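Local coordinates for protein KLLA0C04147p (Kluyveromyces lactis, PDB 5H2D) that binds ergosterol in the sterol pocket of its oxysterol-binding-protein-related domain and probably transfers sterols between membranes, at residues A77-Y82 with Y203-N208; A111-R116 with V220-D225; I239-R244 with G271-S276; E322-E325 with T331-A334. All coordinates share one frame; numbering follows the deposited sequence.

Contact 1 of 4, residues A77-Y82 with Y203-N208; sequences AEDLEY and YKKPNN. With ERG (ergosterol), chain B.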
# COMPACT_ATOMS: atom_id res chain seq x y z
N ALA A 77 3.41 -0.77 0.27
CA ALA A 77 4.03 0.38 0.93
C ALA A 77 3.71 1.70 0.23
O ALA A 77 3.82 2.76 0.86
CB ALA A 77 5.55 0.19 1.00
N GLU A 78 3.33 1.67 -1.05
CA GLU A 78 2.93 2.91 -1.71
C GLU A 78 1.64 3.50 -1.13
O GLU A 78 1.30 4.63 -1.48
CB GLU A 78 2.81 2.67 -3.22
CG GLU A 78 4.17 2.34 -3.86
CD GLU A 78 4.15 2.21 -5.38
OE1 GLU A 78 3.70 3.15 -6.08
OE2 GLU A 78 4.62 1.17 -5.90
N ASP A 79 0.94 2.77 -0.25
CA ASP A 79 -0.13 3.37 0.55
C ASP A 79 0.36 4.61 1.28
O ASP A 79 -0.42 5.51 1.59
CB ASP A 79 -0.66 2.41 1.62
CG ASP A 79 -1.51 1.28 1.10
OD1 ASP A 79 -1.96 1.31 -0.07
OD2 ASP A 79 -1.72 0.34 1.91
N LEU A 80 1.66 4.65 1.57
CA LEU A 80 2.22 5.67 2.45
C LEU A 80 2.73 6.90 1.72
O LEU A 80 3.28 7.80 2.37
CB LEU A 80 3.36 5.06 3.27
CG LEU A 80 2.94 3.86 4.10
CD1 LEU A 80 4.12 3.35 4.91
CD2 LEU A 80 1.76 4.22 5.00
N GLU A 81 2.57 6.98 0.39
CA GLU A 81 3.20 8.06 -0.36
C GLU A 81 2.79 9.43 0.18
O GLU A 81 3.61 10.34 0.27
CB GLU A 81 2.87 7.96 -1.85
CG GLU A 81 3.52 9.06 -2.67
CD GLU A 81 3.35 8.87 -4.18
OE1 GLU A 81 2.79 7.84 -4.61
OE2 GLU A 81 3.76 9.76 -4.94
N TYR A 82 1.52 9.58 0.53
CA TYR A 82 0.99 10.86 1.02
C TYR A 82 0.59 10.78 2.49
O TYR A 82 -0.43 11.33 2.90
CB TYR A 82 -0.18 11.32 0.16
CG TYR A 82 0.17 11.42 -1.32
CD1 TYR A 82 0.72 12.59 -1.84
CD2 TYR A 82 -0.03 10.35 -2.18
CE1 TYR A 82 1.05 12.70 -3.19
CE2 TYR A 82 0.29 10.45 -3.53
CZ TYR A 82 0.84 11.61 -4.03
OH TYR A 82 1.15 11.70 -5.37
N TYR A 203 -11.49 -0.01 7.03
CA TYR A 203 -12.06 0.04 5.69
C TYR A 203 -11.41 -1.04 4.84
O TYR A 203 -10.40 -1.64 5.23
CB TYR A 203 -11.86 1.41 5.04
CG TYR A 203 -10.43 1.68 4.66
CD1 TYR A 203 -9.49 2.06 5.61
CD2 TYR A 203 -10.02 1.56 3.33
CE1 TYR A 203 -8.16 2.31 5.24
CE2 TYR A 203 -8.73 1.80 2.96
CZ TYR A 203 -7.81 2.17 3.90
OH TYR A 203 -6.52 2.41 3.47
N LYS A 204 -12.00 -1.30 3.67
CA LYS A 204 -11.40 -2.12 2.63
C LYS A 204 -11.14 -1.29 1.38
O LYS A 204 -11.88 -0.35 1.07
CB LYS A 204 -12.29 -3.32 2.26
CG LYS A 204 -12.47 -4.28 3.41
CD LYS A 204 -13.20 -5.52 2.99
CE LYS A 204 -13.12 -6.56 4.09
NZ LYS A 204 -13.62 -7.89 3.63
N LYS A 205 -10.08 -1.65 0.66
CA LYS A 205 -9.63 -0.90 -0.49
C LYS A 205 -10.53 -1.15 -1.70
O LYS A 205 -11.18 -2.19 -1.80
CB LYS A 205 -8.19 -1.28 -0.82
CG LYS A 205 -7.19 -0.83 0.25
CD LYS A 205 -5.80 -1.39 -0.03
CE LYS A 205 -4.78 -0.84 0.95
NZ LYS A 205 -3.43 -1.44 0.72
N PRO A 206 -10.56 -0.21 -2.65
CA PRO A 206 -11.39 -0.40 -3.85
C PRO A 206 -10.81 -1.47 -4.76
O PRO A 206 -9.66 -1.91 -4.62
CB PRO A 206 -11.34 0.98 -4.51
CG PRO A 206 -9.98 1.52 -4.10
CD PRO A 206 -9.83 1.06 -2.67
N ASN A 207 -11.63 -1.91 -5.70
CA ASN A 207 -11.17 -2.82 -6.74
C ASN A 207 -10.34 -2.08 -7.79
O ASN A 207 -10.43 -0.87 -7.95
CB ASN A 207 -12.36 -3.48 -7.44
CG ASN A 207 -13.33 -4.05 -6.47
OD1 ASN A 207 -12.95 -4.77 -5.55
ND2 ASN A 207 -14.61 -3.72 -6.64
N ASN A 208 -9.51 -2.84 -8.51
CA ASN A 208 -8.84 -2.31 -9.69
C ASN A 208 -9.11 -3.23 -10.87
O ASN A 208 -9.44 -4.40 -10.71
CB ASN A 208 -7.31 -2.18 -9.50
CG ASN A 208 -6.87 -2.40 -8.08
OD1 ASN A 208 -6.47 -3.50 -7.72
ND2 ASN A 208 -6.95 -1.34 -7.26
C1 ERG B . -3.50 -1.20 -5.66
C2 ERG B . -3.20 -0.48 -4.35
C3 ERG B . -3.15 -1.53 -3.26
C4 ERG B . -2.06 -2.56 -3.56
C5 ERG B . -2.18 -3.11 -4.88
C6 ERG B . -1.78 -4.42 -5.09
C7 ERG B . -1.79 -5.03 -6.36
C8 ERG B . -2.21 -4.32 -7.49
C9 ERG B . -2.83 -3.05 -7.28
C10 ERG B . -2.46 -2.28 -5.99
C11 ERG B . -2.83 -2.11 -8.56
C12 ERG B . -3.06 -2.87 -9.87
C13 ERG B . -2.02 -4.01 -9.95
C14 ERG B . -2.37 -4.96 -8.78
C15 ERG B . -1.50 -6.16 -9.08
C16 ERG B . -1.54 -6.28 -10.63
C17 ERG B . -2.26 -4.99 -11.11
C18 ERG B . -0.56 -3.50 -9.93
C19 ERG B . -1.08 -1.60 -6.26
C20 ERG B . -1.73 -4.61 -12.51
C21 ERG B . -2.30 -3.30 -13.06
C22 ERG B . -2.14 -5.75 -13.43
C23 ERG B . -1.10 -6.63 -14.05
C24 ERG B . -1.53 -7.79 -14.94
C25 ERG B . -0.59 -7.85 -16.15
C26 ERG B . -0.72 -6.54 -16.93
C27 ERG B . -0.93 -9.00 -17.11
C28 ERG B . -1.43 -9.05 -14.10
O1 ERG B . -2.91 -0.90 -1.95

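Contact 2 of 4, residues A111-R116 with V220-D225; sequences ASTVKR and VDNYGD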
# COMPACT_ATOMS: atom_id res chain seq x y z
N ALA A 111 -3.21 7.33 -7.53
CA ALA A 111 -2.56 8.01 -8.64
C ALA A 111 -1.35 7.23 -9.13
O ALA A 111 -1.07 7.19 -10.33
CB ALA A 111 -2.13 9.42 -8.25
N SER A 112 -0.61 6.62 -8.20
CA SER A 112 0.61 5.90 -8.55
C SER A 112 0.36 4.64 -9.36
O SER A 112 1.32 4.08 -9.90
CB SER A 112 1.39 5.53 -7.29
OG SER A 112 0.61 4.68 -6.46
N THR A 113 -0.89 4.18 -9.48
CA THR A 113 -1.17 2.96 -10.24
C THR A 113 -1.27 3.23 -11.74
O THR A 113 -1.13 2.29 -12.54
CB THR A 113 -2.46 2.28 -9.75
OG1 THR A 113 -3.62 3.07 -10.04
CG2 THR A 113 -2.40 2.01 -8.25
N VAL A 114 -1.49 4.47 -12.15
CA VAL A 114 -1.63 4.78 -13.56
C VAL A 114 -0.31 4.52 -14.29
O VAL A 114 0.78 4.73 -13.75
CB VAL A 114 -2.08 6.24 -13.73
CG1 VAL A 114 -2.22 6.59 -15.19
CG2 VAL A 114 -3.40 6.44 -13.01
N LYS A 115 -0.42 4.06 -15.54
CA LYS A 115 0.70 3.85 -16.46
C LYS A 115 1.64 2.73 -16.03
O LYS A 115 2.74 2.61 -16.57
CB LYS A 115 1.53 5.13 -16.65
CG LYS A 115 0.77 6.22 -17.41
CD LYS A 115 1.71 7.30 -17.91
CE LYS A 115 2.24 8.16 -16.78
NZ LYS A 115 1.31 9.26 -16.37
N ARG A 116 1.24 1.88 -15.08
CA ARG A 116 2.03 0.72 -14.70
C ARG A 116 1.19 -0.54 -14.92
O ARG A 116 0.72 -1.18 -13.99
CB ARG A 116 2.52 0.86 -13.25
CG ARG A 116 3.57 1.96 -13.11
CD ARG A 116 3.58 2.50 -11.69
NE ARG A 116 4.25 1.57 -10.79
CZ ARG A 116 4.41 1.79 -9.50
NH1 ARG A 116 3.92 2.91 -8.94
NH2 ARG A 116 5.06 0.89 -8.76
N VAL A 220 -5.18 1.21 -16.36
CA VAL A 220 -5.52 0.84 -15.00
C VAL A 220 -6.69 1.70 -14.52
O VAL A 220 -6.62 2.93 -14.56
CB VAL A 220 -4.32 0.99 -14.05
CG1 VAL A 220 -4.73 0.58 -12.66
CG2 VAL A 220 -3.13 0.18 -14.53
N ASP A 221 -7.74 1.05 -14.05
CA ASP A 221 -8.91 1.72 -13.50
C ASP A 221 -9.13 1.23 -12.07
O ASP A 221 -8.96 0.05 -11.78
CB ASP A 221 -10.15 1.44 -14.35
CG ASP A 221 -11.41 2.07 -13.78
OD1 ASP A 221 -11.32 3.21 -13.28
OD2 ASP A 221 -12.47 1.42 -13.85
N ASN A 222 -9.49 2.14 -11.19
CA ASN A 222 -9.88 1.79 -9.84
C ASN A 222 -11.35 2.14 -9.66
O ASN A 222 -11.81 3.19 -10.13
CB ASN A 222 -8.99 2.52 -8.83
CG ASN A 222 -7.54 2.17 -9.01
OD1 ASN A 222 -7.12 1.06 -8.70
ND2 ASN A 222 -6.75 3.11 -9.56
N TYR A 223 -12.11 1.24 -9.04
CA TYR A 223 -13.56 1.41 -9.03
C TYR A 223 -14.13 0.76 -7.78
O TYR A 223 -13.52 -0.12 -7.17
CB TYR A 223 -14.19 0.80 -10.28
CG TYR A 223 -14.18 -0.71 -10.30
CD1 TYR A 223 -13.08 -1.42 -10.77
CD2 TYR A 223 -15.27 -1.44 -9.85
CE1 TYR A 223 -13.07 -2.81 -10.79
CE2 TYR A 223 -15.28 -2.82 -9.85
CZ TYR A 223 -14.18 -3.50 -10.33
OH TYR A 223 -14.19 -4.88 -10.33
N GLY A 224 -15.35 1.17 -7.43
CA GLY A 224 -16.09 0.56 -6.35
C GLY A 224 -16.32 1.52 -5.20
O GLY A 224 -15.83 2.64 -5.17
N ASP A 225 -17.11 1.04 -4.25
CA ASP A 225 -17.44 1.81 -3.07
C ASP A 225 -16.57 1.40 -1.89
O ASP A 225 -16.25 0.22 -1.73
CB ASP A 225 -18.92 1.66 -2.71
CG ASP A 225 -19.84 2.21 -3.78
OD1 ASP A 225 -19.62 3.37 -4.22
OD2 ASP A 225 -20.77 1.50 -4.19

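Contact 3 of 4, residues I239-R244 with G271-S276; sequences IHFKAR and GRWNES. With SO4 (sulfate ion), chain C.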
# COMPACT_ATOMS: atom_id res chain seq x y z
N ILE A 239 -17.14 6.46 0.12
CA ILE A 239 -16.31 6.87 -1.01
C ILE A 239 -16.74 6.10 -2.25
O ILE A 239 -16.95 4.89 -2.20
CB ILE A 239 -14.82 6.63 -0.73
CG1 ILE A 239 -14.44 7.19 0.64
CG2 ILE A 239 -13.98 7.20 -1.89
CD1 ILE A 239 -12.96 7.04 0.97
N HIS A 240 -16.81 6.80 -3.37
CA HIS A 240 -17.26 6.19 -4.62
C HIS A 240 -16.21 6.41 -5.69
O HIS A 240 -16.04 7.54 -6.16
CB HIS A 240 -18.62 6.76 -5.03
CG HIS A 240 -19.53 7.01 -3.87
ND1 HIS A 240 -20.34 6.04 -3.34
CD2 HIS A 240 -19.72 8.12 -3.12
CE1 HIS A 240 -21.01 6.54 -2.31
NE2 HIS A 240 -20.65 7.80 -2.15
N PHE A 241 -15.48 5.35 -6.05
CA PHE A 241 -14.59 5.34 -7.21
C PHE A 241 -15.43 4.93 -8.42
O PHE A 241 -15.90 3.79 -8.50
CB PHE A 241 -13.44 4.35 -7.03
CG PHE A 241 -12.41 4.77 -6.01
CD1 PHE A 241 -12.62 4.51 -4.66
CD2 PHE A 241 -11.22 5.34 -6.41
CE1 PHE A 241 -11.67 4.87 -3.71
CE2 PHE A 241 -10.25 5.69 -5.47
CZ PHE A 241 -10.48 5.46 -4.12
N LYS A 242 -15.58 5.85 -9.36
CA LYS A 242 -16.39 5.55 -10.54
C LYS A 242 -15.64 4.60 -11.47
O LYS A 242 -14.44 4.76 -11.70
CB LYS A 242 -16.75 6.85 -11.25
CG LYS A 242 -17.44 6.68 -12.60
CD LYS A 242 -18.67 7.57 -12.73
CE LYS A 242 -19.94 6.78 -12.45
NZ LYS A 242 -21.18 7.58 -12.67
N ALA A 243 -16.35 3.60 -11.97
CA ALA A 243 -15.78 2.65 -12.92
C ALA A 243 -15.78 3.24 -14.32
O ALA A 243 -16.64 4.05 -14.68
CB ALA A 243 -16.56 1.34 -12.90
N ARG A 244 -14.81 2.83 -15.13
CA ARG A 244 -14.74 3.31 -16.50
C ARG A 244 -15.96 2.83 -17.28
O ARG A 244 -16.34 1.66 -17.21
CB ARG A 244 -13.46 2.84 -17.19
CG ARG A 244 -13.15 3.61 -18.48
CD ARG A 244 -12.55 2.71 -19.55
NE ARG A 244 -13.39 1.54 -19.81
CZ ARG A 244 -13.16 0.68 -20.80
NH1 ARG A 244 -13.97 -0.36 -20.97
NH2 ARG A 244 -12.14 0.86 -21.63
N GLY A 271 -12.89 14.76 -6.78
CA GLY A 271 -11.84 15.14 -7.70
C GLY A 271 -11.56 13.99 -8.64
O GLY A 271 -12.42 13.14 -8.88
N ARG A 272 -10.35 13.98 -9.18
CA ARG A 272 -9.89 12.90 -10.03
C ARG A 272 -8.71 12.25 -9.33
O ARG A 272 -7.76 12.93 -8.95
CB ARG A 272 -9.53 13.42 -11.42
CG ARG A 272 -10.71 14.15 -12.09
CD ARG A 272 -10.49 14.37 -13.58
NE ARG A 272 -10.96 13.22 -14.36
CZ ARG A 272 -10.52 12.91 -15.57
NH1 ARG A 272 -9.58 13.65 -16.15
NH2 ARG A 272 -11.01 11.85 -16.20
N TRP A 273 -8.81 10.94 -9.10
CA TRP A 273 -7.80 10.29 -8.26
C TRP A 273 -6.44 10.19 -8.94
O TRP A 273 -5.48 9.76 -8.28
CB TRP A 273 -8.28 8.91 -7.78
CG TRP A 273 -8.82 7.96 -8.83
CD1 TRP A 273 -10.14 7.70 -9.10
CD2 TRP A 273 -8.06 7.13 -9.72
NE1 TRP A 273 -10.25 6.77 -10.11
CE2 TRP A 273 -8.98 6.41 -10.51
CE3 TRP A 273 -6.69 6.94 -9.93
CZ2 TRP A 273 -8.58 5.51 -11.49
CZ3 TRP A 273 -6.29 6.04 -10.91
CH2 TRP A 273 -7.24 5.34 -11.68
N ASN A 274 -6.30 10.59 -10.20
CA ASN A 274 -4.99 10.73 -10.80
C ASN A 274 -4.48 12.17 -10.78
O ASN A 274 -3.43 12.45 -11.37
CB ASN A 274 -5.00 10.20 -12.24
CG ASN A 274 -5.86 11.02 -13.16
OD1 ASN A 274 -6.85 11.63 -12.73
ND2 ASN A 274 -5.52 11.03 -14.45
N GLU A 275 -5.17 13.08 -10.08
CA GLU A 275 -4.82 14.50 -10.16
C GLU A 275 -4.95 15.24 -8.83
O GLU A 275 -3.95 15.69 -8.28
CB GLU A 275 -5.67 15.19 -11.22
CG GLU A 275 -5.27 16.63 -11.48
CD GLU A 275 -6.04 17.26 -12.63
OE1 GLU A 275 -7.02 16.63 -13.11
OE2 GLU A 275 -5.66 18.37 -13.06
N SER A 276 -6.16 15.40 -8.31
CA SER A 276 -6.31 16.22 -7.11
C SER A 276 -7.69 15.99 -6.51
O SER A 276 -8.63 15.59 -7.21
CB SER A 276 -6.11 17.71 -7.40
OG SER A 276 -7.10 18.19 -8.28
S SO4 C . -12.05 -3.03 -23.99
O1 SO4 C . -10.76 -2.94 -24.67
O2 SO4 C . -12.11 -2.02 -22.92
O3 SO4 C . -13.12 -2.80 -24.95
O4 SO4 C . -12.21 -4.37 -23.44

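Contact 4 of 4, residues E322-E325 with T331-A334; sequences ERPE and TKFA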
# COMPACT_ATOMS: atom_id res chain seq x y z
N GLU A 322 4.53 15.45 -8.70
CA GLU A 322 5.11 15.46 -10.03
C GLU A 322 5.80 14.13 -10.30
O GLU A 322 6.39 13.52 -9.40
CB GLU A 322 6.10 16.62 -10.19
CG GLU A 322 7.50 16.32 -9.69
CD GLU A 322 8.44 17.51 -9.86
OE1 GLU A 322 9.52 17.50 -9.23
OE2 GLU A 322 8.09 18.44 -10.61
N ARG A 323 5.71 13.67 -11.54
CA ARG A 323 6.08 12.31 -11.90
C ARG A 323 7.04 12.35 -13.08
O ARG A 323 6.62 12.38 -14.25
CB ARG A 323 4.84 11.48 -12.23
CG ARG A 323 5.11 10.02 -12.36
CD ARG A 323 3.80 9.26 -12.20
NE ARG A 323 3.94 7.91 -12.71
CZ ARG A 323 2.98 7.00 -12.73
NH1 ARG A 323 1.77 7.27 -12.24
NH2 ARG A 323 3.23 5.81 -13.23
N PRO A 324 8.34 12.38 -12.81
CA PRO A 324 9.32 12.29 -13.90
C PRO A 324 9.22 10.95 -14.59
O PRO A 324 8.64 9.99 -14.07
CB PRO A 324 10.67 12.46 -13.19
CG PRO A 324 10.35 12.96 -11.81
CD PRO A 324 8.98 12.44 -11.49
N GLU A 325 9.80 10.89 -15.79
CA GLU A 325 9.94 9.63 -16.51
C GLU A 325 11.02 8.78 -15.85
O GLU A 325 12.14 9.24 -15.64
CB GLU A 325 10.29 9.88 -17.97
CG GLU A 325 9.20 10.58 -18.73
CD GLU A 325 7.95 9.72 -18.91
OE1 GLU A 325 7.86 8.64 -18.28
OE2 GLU A 325 7.07 10.13 -19.70
N THR A 331 7.00 5.82 -9.98
CA THR A 331 6.94 7.13 -9.33
C THR A 331 8.25 7.41 -8.59
O THR A 331 9.04 6.52 -8.31
CB THR A 331 5.80 7.19 -8.31
OG1 THR A 331 6.02 6.19 -7.30
CG2 THR A 331 4.44 6.97 -8.98
N LYS A 332 8.45 8.69 -8.24
CA LYS A 332 9.58 9.04 -7.38
C LYS A 332 9.56 8.22 -6.10
O LYS A 332 10.59 7.68 -5.66
CB LYS A 332 9.55 10.53 -7.03
CG LYS A 332 9.98 11.48 -8.13
CD LYS A 332 10.47 12.80 -7.50
CE LYS A 332 9.67 14.02 -7.94
NZ LYS A 332 8.28 14.03 -7.37
N PHE A 333 8.38 8.13 -5.46
CA PHE A 333 8.30 7.39 -4.21
C PHE A 333 8.64 5.93 -4.42
O PHE A 333 9.38 5.33 -3.63
CB PHE A 333 6.90 7.53 -3.60
CG PHE A 333 6.77 6.91 -2.24
CD1 PHE A 333 7.25 7.55 -1.11
CD2 PHE A 333 6.13 5.68 -2.08
CE1 PHE A 333 7.12 6.98 0.14
CE2 PHE A 333 6.00 5.11 -0.84
CZ PHE A 333 6.48 5.76 0.28
N ALA A 334 8.12 5.33 -5.49
CA ALA A 334 8.40 3.92 -5.73
C ALA A 334 9.88 3.67 -5.97
O ALA A 334 10.40 2.63 -5.57
CB ALA A 334 7.57 3.39 -6.91
O HOH W 1 6.32 10.78 -8.53

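Contact 1 of 4, residues A77-Y82 with Y203-N208
Three oxygens surround Lys205 NZ: both carboxylate oxygens of Asp79 and O1 of ergosterol. The shorter carboxylate bond runs from Lys205 NZ to Asp79 OD2 at 2.7 Å, on the syn lone pair of that oxygen. The second bond, from Lys205 NZ to Asp79 OD1, is weak at 3.2 Å. Together they make a salt bridge. The third bond goes from Lys205 NZ to ergosterol O1, 2.8 Å away. Asp79 and Lys205 approach from opposite directions. Asp79 comes from the short 3-10 segment 78-80, and Lys205 from the loop between strands 199-203 and 207-211. The lysine chain is extended beyond CG (chi2 173°, chi3 174°, chi4 177°). Met by the short aspartate, it bridges the CA atoms of Asp79 and Lys205, 10.5 Å apart. Lys205 CE lies 3.4 Å from Asp79 OD2, so the last methylene also sits against the carboxylate. Asp79 OD1 comes within 3.1 Å of ergosterol O1. Further along the sterol, Asn208 OD1, bonded to His182 NE2, makes a van der Waals contact with ergosterol C9 at 3.7 Å. Around the pair, Trp186 makes a cation-pi contact with Lys205, and Phe163 packs on Asp79. Both charged residues are buried, so each probably depends on the other to offset its charge. The ion pair thus offers the sterol hydroxyl a fixed polar partner at this end of the pocket.

Contact 2 of 4, residues A111-R116 with V220-D225
Val220 faces the turn 113-116, and its side chain meets the first and last residues of that turn. Its CB lies 3.8 Å from Thr113 O. Beyond it, Val220 CG1 lies 3.8 Å from Thr113 OG1. The other branch, CG2, lies 3.5 Å from Thr113 O and also reaches Arg116 O, at 4.1 Å. The Val220 and Thr113 side chains cross at about a right angle. Two residues along the strand, Asn222 adds the polar part. Its ND2 donates to Thr113 OG1 at 3.2 Å, nearly straight at 164°, with the oxygen in the amide plane. Thr113 places OG1 between its backbone N and carbonyl carbon (chi1 67°), where it is also bonded to Tyr110 O. Asn222 OD1 is taken by Asn208 ND2, so both ends of the amide are engaged and its rotation is fixed. On the turn, Arg116 NH1 donates to Ser112 O, while its guanidinium also forms salt bridges with Glu68 and Glu78. Thr113 to Arg116 form a type II beta turn that begins at the last residue of the 3-10 segment 111-113. It packs against strand 219-230 at the wall of the sterol pocket, where Val220 and Arg116 both touch ergosterol.

Contact 3 of 4, residues I239-R244 with G271-S276
Phe241 and Trp273 have the closest CA atoms across this contact, 8.5 Å apart, each residue at or just beyond the end of its strand. No hydrogen bond joins the two segments; they meet through two aromatic side chains. Phe241 CD2 touches Trp273 CD1 at 3.7 Å, and Trp273 NE1 is 4.1 Å from the same Phe241 CD2. The ring of Phe241 and the five-membered ring of Trp273 meet obliquely, their planes inclined at 53° and their centroids 5.5 Å apart. The two side chains cross at about a right angle. The Trp273 side chain takes a chi1 of 50°, with CG flanked by both backbone branches, and this brings CD1 to Phe241. After Trp273 the chain turns back on itself. Arg272 O accepts from Glu275 N at 2.8 Å and from Ser276 N, and Glu275 and Ser276 facing Arg272 form a classic beta bulge. Around the pair, Phe241 packs on Pro206 and Val107, Trp273 meets Tyr252, Val114 and Asn222, and Val254 of strand 253-259 touches both rings. Further along the chain, Arg244 NH1 and NH2 each donate a bent bond (3.2 Å, 143°) to sulfate O2, which sits at the edge of the guanidinium near its plane. This sulfate, probably from the crystallisation liquor, is also held by the backbone nitrogens of Gly212 and Leu215. The link between the segments is apolar and buried; the Arg244 guanidinium, away from it, probably helps to balance the sulfate charge.

Contact 4 of 4, residues E322-E325 with T331-A334
Lys332 makes the hydrogen bond across this contact: NZ donates to Glu322 O at 2.8 Å, tilted 29° from the carbonyl plane. The lysine chain bends at chi3 (-120°) and chi4 (70°), which brings NZ to this carbonyl. A water adds a second link. It donates to Glu322 O at 2.9 Å and accepts from Lys332 N at 3.0 Å, so the carbonyl oxygen has two donors. Charge plays a lesser part: Glu322 OE1 stays 4.1 Å from Lys332 NZ, beyond a salt bridge.

Van der Waals contacts flank these bonds. Pro324 CD rests 3.6 Å from Lys332 CG, the two side chains crossing at about a right angle. Thr331 CG2 lies over one face of the Arg323 guanidinium, offset toward its rim and 3.9 Å from Arg323 NE. That guanidinium is held by Val114 O and Asn329 O, both bonded to NH2.

Within the second segment, Thr331 OG1 accepts from Ala334 N at 2.9 Å. This is a capping bond: Thr331 is the N-cap of helix 332-337, whose first turn is weakly bonded. A short loop leading from strand 314-319 thus folds back over the capped start of the helix, and the first-turn lysine closes the loop onto it.

Contacts 1 and 2 lie on the sterol pocket, with centres 10 Å apart, and are joined by polar bonds from Glu78 and Asn208. Contact 3 is about 9 Å from contact 2, centre to centre. Ala111 CB lies 3.4 Å from Trp273 O there, and Pro206 CB of contact 1 lies 3.8 Å from Phe241 CD1. Contact 4 meets contact 2 where Ser112 CB packs 3.8 Å from Thr331 CG2, and it packs on contact 1 through Phe333. Contacts 3 and 4 do not touch; their nearest atoms are about 7 Å apart. Segment 111-116 touches contacts 1, 3 and 4. The Trp273 and Thr331 side chains are about 9 Å and 11 Å from ergosterol.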